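Local coordinates for protein putative tRNA synthase (Salmonella typhimurium, PDB 3DQQ) that probably catalyses the ATP-dependent phosphorylation of 3-oxo-tetronate to 3-oxo-tetronate 4-phosphate, at residues 13-18 with 29-34; 172-175 with 181-184; 213-218 with 232-237. One frame throughout, in Å; residues are numbered along the deposited sequence.

Overall arrangement
The three contacts follow one another along the chain, none nesting in or crossing another. Interaction 1 comes first, closing a short connection of ten residues as strand 29-33 returns beside helix 12-24, close to the centre of the chain. Much later, interaction 2 joins helices 172-177 and 179-191 across the short bend between them, its centre 31 Å from that of interaction 1. Interaction 3 then closes a longer loop, which includes strand 219-222, by bringing the turn after helix 204-214 against the end of helix 224-235. Interactions 2 and 3 touch: Thr182 CB packs on Val213 CG2 at 4.0 Å, so helices 179-191 and 204-214 are neighbours, whereas interaction 1 touches neither.

Interaction 1. Residues 13-18 with 29-34; sequences TGATDI and TVQIND
Gln31 reaches from strand 29-33 to the side of helix 12-24 and lays its amide against Ala15 and Thr16. The chain gets there by being straight: CG stands anti to the backbone N (chi1 174°) and the next bond is extended too, which carries the amide across to the helix although the CA atoms of Thr16 and Gln31 are 7.0 Å apart. Two methyls receive it. Ala15 CB lies 3.6 Å from Gln31 NE2, and Thr16 CG2 is 3.6 Å from Gln31 CD. The contact is therefore one of van der Waals packing, a helix laid on a neighbouring strand in the buried interior of the α/β sugar-binding domain. The amide nitrogen finds its partner within the strand, where Gln31 NE2 donates to Asn33 OD1 at 2.9 Å with an N-H...O angle of 157°. Asn33 accepts on a lone pair in its carbonyl plane, and the bond limits rotation of the Gln31 amide, beside which the two methyls lie. Phe12 of the same helix also touches both Gln31 and Asn33. Strand 29-33 runs between strand 46-50, whose Val48 and Ser50 pack on Ala15, and strand 376-382 of the nucleotide-binding part of the chain, whose Phe377 and Ile379 touch Gln31.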
ATOM      1  N   THR A  13       7.569  10.768 -14.483  1.00 38.94           N
ATOM      2  CA  THR A  13       8.503   9.658 -14.527  1.00 38.97           C
ATOM      3  C   THR A  13       8.825   9.158 -15.943  1.00 38.85           C
ATOM      4  O   THR A  13       9.962   8.859 -16.249  1.00 39.33           O
ATOM      5  CB  THR A  13       7.919   8.531 -13.686  1.00 39.71           C
ATOM      6  OG1 THR A  13       8.062   8.935 -12.332  1.00 42.15           O
ATOM      7  CG2 THR A  13       8.613   7.145 -13.905  1.00 39.63           C
ATOM      8  N   GLY A  14       7.817   9.063 -16.796  1.00 37.80           N
ATOM      9  CA  GLY A  14       8.030   8.740 -18.172  1.00 37.31           C
ATOM     10  C   GLY A  14       8.693   9.832 -18.978  1.00 37.17           C
ATOM     11  O   GLY A  14       9.387   9.517 -19.928  1.00 37.84           O
ATOM     12  N   ALA A  15       8.460  11.111 -18.665  1.00 36.50           N
ATOM     13  CA  ALA A  15       9.210  12.165 -19.331  1.00 36.43           C
ATOM     14  C   ALA A  15      10.658  11.888 -19.074  1.00 36.49           C
ATOM     15  O   ALA A  15      11.445  11.864 -19.996  1.00 36.54           O
ATOM     16  CB  ALA A  15       8.861  13.538 -18.811  1.00 36.48           C
ATOM     17  N   THR A  16      11.033  11.640 -17.822  1.00 37.09           N
ATOM     18  CA  THR A  16      12.445  11.492 -17.583  1.00 37.69           C
ATOM     19  C   THR A  16      12.996  10.141 -18.083  1.00 37.17           C
ATOM     20  O   THR A  16      14.147  10.064 -18.464  1.00 37.00           O
ATOM     21  CB  THR A  16      12.955  11.935 -16.138  1.00 37.93           C
ATOM     22  OG1 THR A  16      13.614  10.848 -15.504  1.00 40.37           O
ATOM     23  CG2 THR A  16      11.912  12.545 -15.271  1.00 36.76           C
ATOM     24  N   ASP A  17      12.165   9.121 -18.171  1.00 37.50           N
ATOM     25  CA  ASP A  17      12.568   7.848 -18.769  1.00 36.83           C
ATOM     26  C   ASP A  17      12.921   8.020 -20.255  1.00 36.54           C
ATOM     27  O   ASP A  17      14.002   7.629 -20.700  1.00 37.11           O
ATOM     28  CB  ASP A  17      11.442   6.829 -18.605  1.00 38.01           C
ATOM     29  CG  ASP A  17      11.848   5.390 -19.008  1.00 41.39           C
ATOM     30  OD1 ASP A  17      12.937   4.912 -18.550  1.00 52.77           O
ATOM     31  OD2 ASP A  17      11.065   4.701 -19.749  1.00 48.52           O
ATOM     32  N   ILE A  18      12.043   8.643 -21.031  1.00 35.14           N
ATOM     33  CA  ILE A  18      12.351   8.854 -22.422  1.00 33.87           C
ATOM     34  C   ILE A  18      13.561   9.765 -22.568  1.00 33.86           C
ATOM     35  O   ILE A  18      14.444   9.497 -23.393  1.00 34.42           O
ATOM     36  CB  ILE A  18      11.123   9.331 -23.237  1.00 33.27           C
ATOM     37  CG1 ILE A  18      11.456   9.313 -24.730  1.00 32.85           C
ATOM     38  CG2 ILE A  18      10.636  10.691 -22.797  1.00 30.54           C
ATOM     39  CD1 ILE A  18      10.254   9.524 -25.668  1.00 33.31           C
ATOM     40  N   THR A  29      19.654  16.310 -24.050  1.00 32.74           N
ATOM     41  CA  THR A  29      18.230  16.512 -23.862  1.00 33.25           C
ATOM     42  C   THR A  29      17.952  17.298 -22.582  1.00 33.35           C
ATOM     43  O   THR A  29      18.470  16.966 -21.537  1.00 33.33           O
ATOM     44  CB  THR A  29      17.524  15.149 -23.731  1.00 33.29           C
ATOM     45  OG1 THR A  29      17.771  14.394 -24.917  1.00 34.99           O
ATOM     46  CG2 THR A  29      16.026  15.321 -23.509  1.00 32.83           C
ATOM     47  N   VAL A  30      17.123  18.324 -22.673  1.00 33.26           N
ATOM     48  CA  VAL A  30      16.615  19.012 -21.520  1.00 33.39           C
ATOM     49  C   VAL A  30      15.170  18.549 -21.295  1.00 33.77           C
ATOM     50  O   VAL A  30      14.446  18.383 -22.254  1.00 33.82           O
ATOM     51  CB  VAL A  30      16.589  20.500 -21.784  1.00 33.52           C
ATOM     52  CG1 VAL A  30      15.654  21.148 -20.773  1.00 34.00           C
ATOM     53  CG2 VAL A  30      18.006  21.067 -21.786  1.00 31.21           C
ATOM     54  N   GLN A  31      14.762  18.314 -20.049  1.00 33.97           N
ATOM     55  CA  GLN A  31      13.353  18.132 -19.727  1.00 34.19           C
ATOM     56  C   GLN A  31      12.854  19.405 -19.129  1.00 34.47           C
ATOM     57  O   GLN A  31      13.511  19.946 -18.263  1.00 35.15           O
ATOM     58  CB  GLN A  31      13.163  17.022 -18.716  1.00 34.52           C
ATOM     59  CG  GLN A  31      11.708  16.816 -18.183  1.00 34.32           C
ATOM     60  CD  GLN A  31      11.611  15.578 -17.251  1.00 35.52           C
ATOM     61  OE1 GLN A  31      12.436  14.671 -17.342  1.00 37.95           O
ATOM     62  NE2 GLN A  31      10.611  15.551 -16.360  1.00 36.80           N
ATOM     63  N   ILE A  32      11.697  19.889 -19.579  1.00 34.71           N
ATOM     64  CA  ILE A  32      11.041  21.048 -18.973  1.00 35.26           C
ATOM     65  C   ILE A  32       9.715  20.588 -18.407  1.00 36.29           C
ATOM     66  O   ILE A  32       8.972  19.935 -19.101  1.00 36.23           O
ATOM     67  CB  ILE A  32      10.758  22.180 -19.988  1.00 34.43           C
ATOM     68  CG1 ILE A  32      12.062  22.616 -20.651  1.00 34.00           C
ATOM     69  CG2 ILE A  32      10.004  23.338 -19.290  1.00 32.85           C
ATOM     70  CD1 ILE A  32      11.930  23.711 -21.763  1.00 32.87           C
ATOM     71  N   ASN A  33       9.388  20.958 -17.172  1.00 38.16           N
ATOM     72  CA  ASN A  33       8.096  20.548 -16.579  1.00 39.31           C
ATOM     73  C   ASN A  33       7.037  21.602 -16.751  1.00 39.82           C
ATOM     74  O   ASN A  33       7.284  22.754 -16.529  1.00 40.17           O
ATOM     75  CB  ASN A  33       8.302  20.141 -15.142  1.00 39.61           C
ATOM     76  CG  ASN A  33       9.353  19.035 -15.036  1.00 43.91           C
ATOM     77  OD1 ASN A  33       9.299  18.032 -15.810  1.00 47.80           O
ATOM     78  ND2 ASN A  33      10.365  19.238 -14.163  1.00 47.31           N
ATOM     79  N   ASP A  34       5.874  21.179 -17.217  1.00 40.92           N
ATOM     80  CA  ASP A  34       4.812  22.043 -17.681  1.00 41.85           C
ATOM     81  C   ASP A  34       5.170  22.738 -18.977  1.00 41.71           C
ATOM     82  O   ASP A  34       6.331  22.761 -19.372  1.00 42.84           O
ATOM     83  CB  ASP A  34       4.445  23.055 -16.616  1.00 43.66           C
ATOM     84  CG  ASP A  34       2.907  23.373 -16.575  1.00 51.37           C
ATOM     85  OD1 ASP A  34       2.129  23.055 -17.568  1.00 56.62           O
ATOM     86  OD2 ASP A  34       2.491  23.955 -15.518  1.00 60.25           O
TER

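Interaction 2. Residues 172-175 with 181-184; sequences AQTL and ATRA
Thr174 and Leu175 meet Ala181 and Thr182 through van der Waals contacts, and methyl groups do most of the touching. The methyl of Thr174 points toward the backbone of the second helix: CG2 lies 3.7 Å from the carbonyl oxygen of Ala181 and equally far from Thr182 CA, so it rests on the backbone more than on a side chain. Its direction follows from the first torsion: OG1 sits beside the backbone N (chi1 -58°), which leaves CG2 anti to it and facing the second helix. Ala181 answers with its CB, which sits 4.0 Å from the carbonyl oxygen of Thr174. Leu175 starts off away from the second helix, yet its branch CD1 turns back and lies against both branches of Thr182, 3.5 Å from CG2 and from OG1 alike.

The two segments belong to consecutive helices, 172-177 and 179-191, separated by a bend at Gly178. Together they form the helical connection from strand 167-170 to strand 196-199, which lie side by side and parallel in the sugar-binding α/β domain. Ile170 on the first of these strands touches both Leu175 and Thr182, placing the bend against the edge of that sheet.

Among the polar groups, the Thr182 hydroxyl lies at the junction of the segments. OG1 is 3.5 Å from the Thr174 carbonyl oxygen and 3.5 Å from Leu175 CA, but its hydrogen-bonding partner is the carbonyl oxygen of Gly178, four residues earlier. That bond ties the side chain back to the bend residue, just ahead of its own helix. At the opposite end of the shorter helix, the backbone N of Ala172 is hydrogen-bonded to Asp200 OD2, while His206 of helix 204-214 packs against Leu175.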
ATOM      1  N   ALA A 172       5.743  -7.862 -36.808  1.00 36.92           N
ATOM      2  CA  ALA A 172       7.173  -8.214 -36.674  1.00 36.63           C
ATOM      3  C   ALA A 172       7.784  -8.743 -37.958  1.00 36.70           C
ATOM      4  O   ALA A 172       8.849  -8.308 -38.408  1.00 36.95           O
ATOM      5  CB  ALA A 172       7.329  -9.222 -35.596  1.00 35.78           C
ATOM      6  N   GLN A 173       7.092  -9.667 -38.586  1.00 37.11           N
ATOM      7  CA  GLN A 173       7.609 -10.236 -39.831  1.00 36.84           C
ATOM      8  C   GLN A 173       7.914  -9.203 -40.914  1.00 37.13           C
ATOM      9  O   GLN A 173       8.855  -9.402 -41.682  1.00 38.35           O
ATOM     10  CB  GLN A 173       6.647 -11.278 -40.374  1.00 36.65           C
ATOM     11  CG  GLN A 173       6.660 -12.550 -39.580  1.00 36.49           C
ATOM     12  CD  GLN A 173       5.667 -12.600 -38.429  1.00 39.64           C
ATOM     13  OE1 GLN A 173       4.925 -11.630 -38.165  1.00 40.83           O
ATOM     14  NE2 GLN A 173       5.643 -13.755 -37.720  1.00 38.66           N
ATOM     15  N   THR A 174       7.139  -8.121 -41.018  1.00 36.89           N
ATOM     16  CA  THR A 174       7.452  -7.083 -42.016  1.00 36.93           C
ATOM     17  C   THR A 174       8.736  -6.326 -41.636  1.00 37.21           C
ATOM     18  O   THR A 174       9.607  -6.072 -42.449  1.00 36.35           O
ATOM     19  CB  THR A 174       6.319  -6.092 -42.127  1.00 36.84           C
ATOM     20  OG1 THR A 174       5.116  -6.770 -42.483  1.00 35.22           O
ATOM     21  CG2 THR A 174       6.622  -5.011 -43.154  1.00 36.28           C
ATOM     22  N   LEU A 175       8.832  -5.953 -40.374  1.00 38.39           N
ATOM     23  CA  LEU A 175      10.032  -5.320 -39.860  1.00 39.03           C
ATOM     24  C   LEU A 175      11.224  -6.202 -40.203  1.00 39.66           C
ATOM     25  O   LEU A 175      12.277  -5.719 -40.582  1.00 39.52           O
ATOM     26  CB  LEU A 175       9.901  -5.157 -38.344  1.00 38.80           C
ATOM     27  CG  LEU A 175       9.392  -3.845 -37.745  1.00 38.72           C
ATOM     28  CD1 LEU A 175       8.531  -3.027 -38.630  1.00 38.19           C
ATOM     29  CD2 LEU A 175       8.672  -4.148 -36.473  1.00 39.31           C
ATOM     30  N   ALA A 181      10.323  -2.755 -47.087  1.00 34.13           N
ATOM     31  CA  ALA A 181       9.089  -3.521 -46.832  1.00 33.53           C
ATOM     32  C   ALA A 181       8.223  -2.796 -45.820  1.00 33.42           C
ATOM     33  O   ALA A 181       7.004  -2.713 -45.990  1.00 33.52           O
ATOM     34  CB  ALA A 181       9.410  -4.966 -46.334  1.00 31.82           C
ATOM     35  N   THR A 182       8.843  -2.301 -44.753  1.00 33.11           N
ATOM     36  CA  THR A 182       8.073  -1.659 -43.708  1.00 33.86           C
ATOM     37  C   THR A 182       7.479  -0.367 -44.212  1.00 34.47           C
ATOM     38  O   THR A 182       6.323  -0.049 -43.926  1.00 35.13           O
ATOM     39  CB  THR A 182       8.900  -1.371 -42.462  1.00 33.79           C
ATOM     40  OG1 THR A 182       9.490  -2.595 -42.015  1.00 33.82           O
ATOM     41  CG2 THR A 182       8.032  -0.805 -41.348  1.00 31.33           C
ATOM     42  N   ARG A 183       8.241   0.358 -45.006  1.00 34.68           N
ATOM     43  CA  ARG A 183       7.761   1.645 -45.537  1.00 34.76           C
ATOM     44  C   ARG A 183       6.676   1.415 -46.585  1.00 33.88           C
ATOM     45  O   ARG A 183       5.770   2.201 -46.731  1.00 33.82           O
ATOM     46  CB  ARG A 183       8.983   2.426 -46.007  1.00 34.57           C
ATOM     47  CG  ARG A 183       8.885   3.460 -47.046  1.00 35.14           C
ATOM     48  CD  ARG A 183      10.320   4.050 -47.103  1.00 38.79           C
ATOM     49  NE  ARG A 183      10.830   4.538 -48.395  1.00 43.54           N
ATOM     50  CZ  ARG A 183      11.010   3.800 -49.494  1.00 44.24           C
ATOM     51  NH1 ARG A 183      10.623   2.509 -49.567  1.00 47.10           N
ATOM     52  NH2 ARG A 183      11.534   4.379 -50.552  1.00 42.72           N
ATOM     53  N   ALA A 184       6.735   0.296 -47.271  1.00 33.55           N
ATOM     54  CA  ALA A 184       5.716  -0.011 -48.243  1.00 33.67           C
ATOM     55  C   ALA A 184       4.416  -0.325 -47.505  1.00 34.01           C
ATOM     56  O   ALA A 184       3.352   0.163 -47.891  1.00 35.11           O
ATOM     57  CB  ALA A 184       6.147  -1.163 -49.123  1.00 31.95           C
TER

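Interaction 3. Residues 213-218 with 232-237; sequences VLRDAP and RQWAKH
Arg215 holds its CG anti to the backbone N (chi1 -157°), which directs its methylenes toward Trp234, whose own CG is anti to the carbonyl carbon and whose indole thereby extends back to the arginine. The two side chains cross at about a right angle. Arg215 CG comes within 3.5 Å of Trp234 CZ2, and CD lies 3.7 Å from CH2. An off-centre CH-pi contact results, with CD 4.2 Å from the centroid of the six-membered ring. The methylenes carry this contact, and the guanidinium is left tilted by 39° to the indole plane.

The bend at chi3 (55°) then turns the head group to its sequence neighbour, Asp216. Here the grip is side-on and two-pronged: NE bonds to OD1 at 3.0 Å and NH2 to OD2 at 3.1 Å. Both oxygens are met on their syn sides, though somewhat out of the carboxylate plane. This salt bridge should restrain the rotation of the guanidinium. The side chain of Gln233 completes the contact more loosely beside Arg215.

Lys4 and Met27, both in loops, also touch Trp234. The arginine and aspartate occupy the two central positions of a type I beta turn from Leu214 to Ala217, which leads from helix 204-214 into strand 219-222. Joining it to the end of helix 224-235 makes a surface contact that closes a helix-strand-helix succession of an α/β fold, whose strand 219-222 lies between strands 112-115 and 79-83.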
ATOM      1  N   VAL A 213      12.939   3.801 -40.259  1.00 32.22           N
ATOM      2  CA  VAL A 213      11.845   4.045 -41.188  1.00 31.92           C
ATOM      3  C   VAL A 213      11.257   5.438 -40.912  1.00 32.12           C
ATOM      4  O   VAL A 213      10.969   6.163 -41.843  1.00 31.87           O
ATOM      5  CB  VAL A 213      10.769   2.945 -41.061  1.00 31.58           C
ATOM      6  CG1 VAL A 213       9.564   3.283 -41.874  1.00 28.82           C
ATOM      7  CG2 VAL A 213      11.360   1.595 -41.451  1.00 30.83           C
ATOM      8  N   LEU A 214      11.137   5.803 -39.631  1.00 32.12           N
ATOM      9  CA  LEU A 214      10.407   6.986 -39.205  1.00 32.02           C
ATOM     10  C   LEU A 214      11.265   8.188 -38.871  1.00 32.63           C
ATOM     11  O   LEU A 214      10.779   9.144 -38.339  1.00 31.79           O
ATOM     12  CB  LEU A 214       9.568   6.627 -38.006  1.00 31.50           C
ATOM     13  CG  LEU A 214       8.513   5.522 -38.248  1.00 30.89           C
ATOM     14  CD1 LEU A 214       8.138   4.920 -36.899  1.00 27.79           C
ATOM     15  CD2 LEU A 214       7.285   6.038 -39.028  1.00 21.39           C
ATOM     16  N   ARG A 215      12.544   8.171 -39.219  1.00 34.27           N
ATOM     17  CA  ARG A 215      13.395   9.346 -39.033  1.00 34.36           C
ATOM     18  C   ARG A 215      12.723  10.679 -39.336  1.00 33.55           C
ATOM     19  O   ARG A 215      12.970  11.660 -38.671  1.00 32.96           O
ATOM     20  CB  ARG A 215      14.617   9.270 -39.938  1.00 34.91           C
ATOM     21  CG  ARG A 215      15.768  10.109 -39.402  1.00 36.99           C
ATOM     22  CD  ARG A 215      16.899  10.303 -40.405  1.00 39.60           C
ATOM     23  NE  ARG A 215      16.423  10.859 -41.662  1.00 43.80           N
ATOM     24  CZ  ARG A 215      17.018  10.642 -42.830  1.00 46.96           C
ATOM     25  NH1 ARG A 215      18.145   9.925 -42.889  1.00 48.78           N
ATOM     26  NH2 ARG A 215      16.507  11.178 -43.939  1.00 46.97           N
ATOM     27  N   ASP A 216      11.911  10.741 -40.375  1.00 33.29           N
ATOM     28  CA  ASP A 216      11.325  12.018 -40.779  1.00 33.03           C
ATOM     29  C   ASP A 216       9.830  12.123 -40.657  1.00 31.70           C
ATOM     30  O   ASP A 216       9.239  13.023 -41.213  1.00 31.95           O
ATOM     31  CB  ASP A 216      11.692  12.316 -42.191  1.00 33.11           C
ATOM     32  CG  ASP A 216      13.173  12.313 -42.416  1.00 39.21           C
ATOM     33  OD1 ASP A 216      13.928  12.439 -41.422  1.00 49.63           O
ATOM     34  OD2 ASP A 216      13.605  12.229 -43.601  1.00 48.67           O
ATOM     35  N   ALA A 217       9.198  11.231 -39.931  1.00 30.88           N
ATOM     36  CA  ALA A 217       7.778  11.395 -39.685  1.00 31.16           C
ATOM     37  C   ALA A 217       7.585  12.720 -38.893  1.00 31.66           C
ATOM     38  O   ALA A 217       8.365  13.050 -37.982  1.00 32.92           O
ATOM     39  CB  ALA A 217       7.219  10.185 -38.941  1.00 29.72           C
ATOM     40  N   PRO A 218       6.576  13.512 -39.248  1.00 31.18           N
ATOM     41  CA  PRO A 218       6.288  14.734 -38.497  1.00 30.45           C
ATOM     42  C   PRO A 218       5.791  14.497 -37.097  1.00 30.14           C
ATOM     43  O   PRO A 218       6.090  15.284 -36.210  1.00 30.47           O
ATOM     44  CB  PRO A 218       5.184  15.397 -39.289  1.00 29.85           C
ATOM     45  CG  PRO A 218       5.115  14.719 -40.543  1.00 31.12           C
ATOM     46  CD  PRO A 218       5.662  13.344 -40.372  1.00 31.44           C
ATOM     47  N   ARG A 232      19.273   6.462 -32.265  1.00 39.18           N
ATOM     48  CA  ARG A 232      20.368   5.774 -32.927  1.00 40.20           C
ATOM     49  C   ARG A 232      20.493   6.079 -34.392  1.00 41.76           C
ATOM     50  O   ARG A 232      21.560   5.854 -34.966  1.00 42.54           O
ATOM     51  CB  ARG A 232      20.236   4.280 -32.762  1.00 40.46           C
ATOM     52  CG  ARG A 232      20.270   3.862 -31.313  1.00 40.44           C
ATOM     53  CD  ARG A 232      20.436   2.412 -31.121  1.00 40.27           C
ATOM     54  NE  ARG A 232      20.496   2.182 -29.699  1.00 41.37           N
ATOM     55  CZ  ARG A 232      20.318   1.016 -29.104  1.00 42.55           C
ATOM     56  NH1 ARG A 232      20.110  -0.084 -29.803  1.00 43.99           N
ATOM     57  NH2 ARG A 232      20.366   0.957 -27.785  1.00 42.46           N
ATOM     58  N   GLN A 233      19.432   6.573 -35.024  1.00 43.16           N
ATOM     59  CA  GLN A 233      19.594   7.106 -36.361  1.00 43.94           C
ATOM     60  C   GLN A 233      20.464   8.325 -36.341  1.00 45.22           C
ATOM     61  O   GLN A 233      21.210   8.535 -37.271  1.00 45.97           O
ATOM     62  CB  GLN A 233      18.279   7.498 -36.979  1.00 44.03           C
ATOM     63  CG  GLN A 233      17.635   6.370 -37.662  1.00 44.83           C
ATOM     64  CD  GLN A 233      18.490   5.800 -38.748  1.00 44.72           C
ATOM     65  OE1 GLN A 233      18.898   6.510 -39.674  1.00 45.47           O
ATOM     66  NE2 GLN A 233      18.765   4.500 -38.657  1.00 41.69           N
ATOM     67  N   TRP A 234      20.366   9.151 -35.309  1.00 46.26           N
ATOM     68  CA  TRP A 234      21.144  10.385 -35.290  1.00 47.61           C
ATOM     69  C   TRP A 234      22.491  10.112 -34.694  1.00 49.13           C
ATOM     70  O   TRP A 234      23.417  10.852 -34.888  1.00 49.08           O
ATOM     71  CB  TRP A 234      20.414  11.484 -34.533  1.00 46.35           C
ATOM     72  CG  TRP A 234      19.100  11.769 -35.136  1.00 45.31           C
ATOM     73  CD1 TRP A 234      17.882  11.456 -34.639  1.00 43.99           C
ATOM     74  CD2 TRP A 234      18.870  12.388 -36.391  1.00 45.95           C
ATOM     75  NE1 TRP A 234      16.903  11.844 -35.491  1.00 42.81           N
ATOM     76  CE2 TRP A 234      17.476  12.418 -36.588  1.00 44.34           C
ATOM     77  CE3 TRP A 234      19.706  12.944 -37.366  1.00 44.68           C
ATOM     78  CZ2 TRP A 234      16.890  12.986 -37.722  1.00 44.90           C
ATOM     79  CZ3 TRP A 234      19.122  13.496 -38.502  1.00 45.09           C
ATOM     80  CH2 TRP A 234      17.721  13.520 -38.663  1.00 45.48           C
ATOM     81  N   ALA A 235      22.614   9.006 -33.983  1.00 52.50           N
ATOM     82  CA  ALA A 235      23.910   8.625 -33.432  1.00 54.80           C
ATOM     83  C   ALA A 235      24.804   8.200 -34.585  1.00 57.24           C
ATOM     84  O   ALA A 235      26.007   8.422 -34.518  1.00 58.20           O
ATOM     85  CB  ALA A 235      23.766   7.485 -32.373  1.00 54.90           C
ATOM     86  N   LYS A 236      24.184   7.652 -35.649  1.00 59.74           N
ATOM     87  CA  LYS A 236      24.869   7.010 -36.796  1.00 61.15           C
ATOM     88  C   LYS A 236      25.998   7.785 -37.459  1.00 62.73           C
ATOM     89  O   LYS A 236      26.920   7.157 -37.971  1.00 63.12           O
ATOM     90  CB  LYS A 236      23.866   6.556 -37.888  1.00 61.41           C
ATOM     91  CG  LYS A 236      23.115   5.249 -37.547  1.00 61.55           C
ATOM     92  CD  LYS A 236      22.713   4.417 -38.791  1.00 61.69           C
ATOM     93  CE  LYS A 236      21.694   3.289 -38.445  1.00 61.52           C
ATOM     94  NZ  LYS A 236      20.895   2.832 -39.639  1.00 61.24           N
ATOM     95  N   HIS A 237      25.963   9.115 -37.462  1.00 64.60           N
ATOM     96  CA  HIS A 237      27.126   9.883 -38.005  1.00 65.79           C
ATOM     97  C   HIS A 237      28.087  10.467 -36.921  1.00 66.83           C
ATOM     98  O   HIS A 237      29.035  11.210 -37.255  1.00 67.00           O
ATOM     99  CB  HIS A 237      26.661  10.965 -39.026  1.00 66.17           C
ATOM    100  CG  HIS A 237      26.256  10.405 -40.364  1.00 67.05           C
ATOM    101  ND1 HIS A 237      27.177  10.046 -41.333  1.00 67.77           N
ATOM    102  CD2 HIS A 237      25.033  10.133 -40.888  1.00 66.99           C
ATOM    103  CE1 HIS A 237      26.539   9.581 -42.394  1.00 67.52           C
ATOM    104  NE2 HIS A 237      25.239   9.624 -42.150  1.00 67.34           N
TER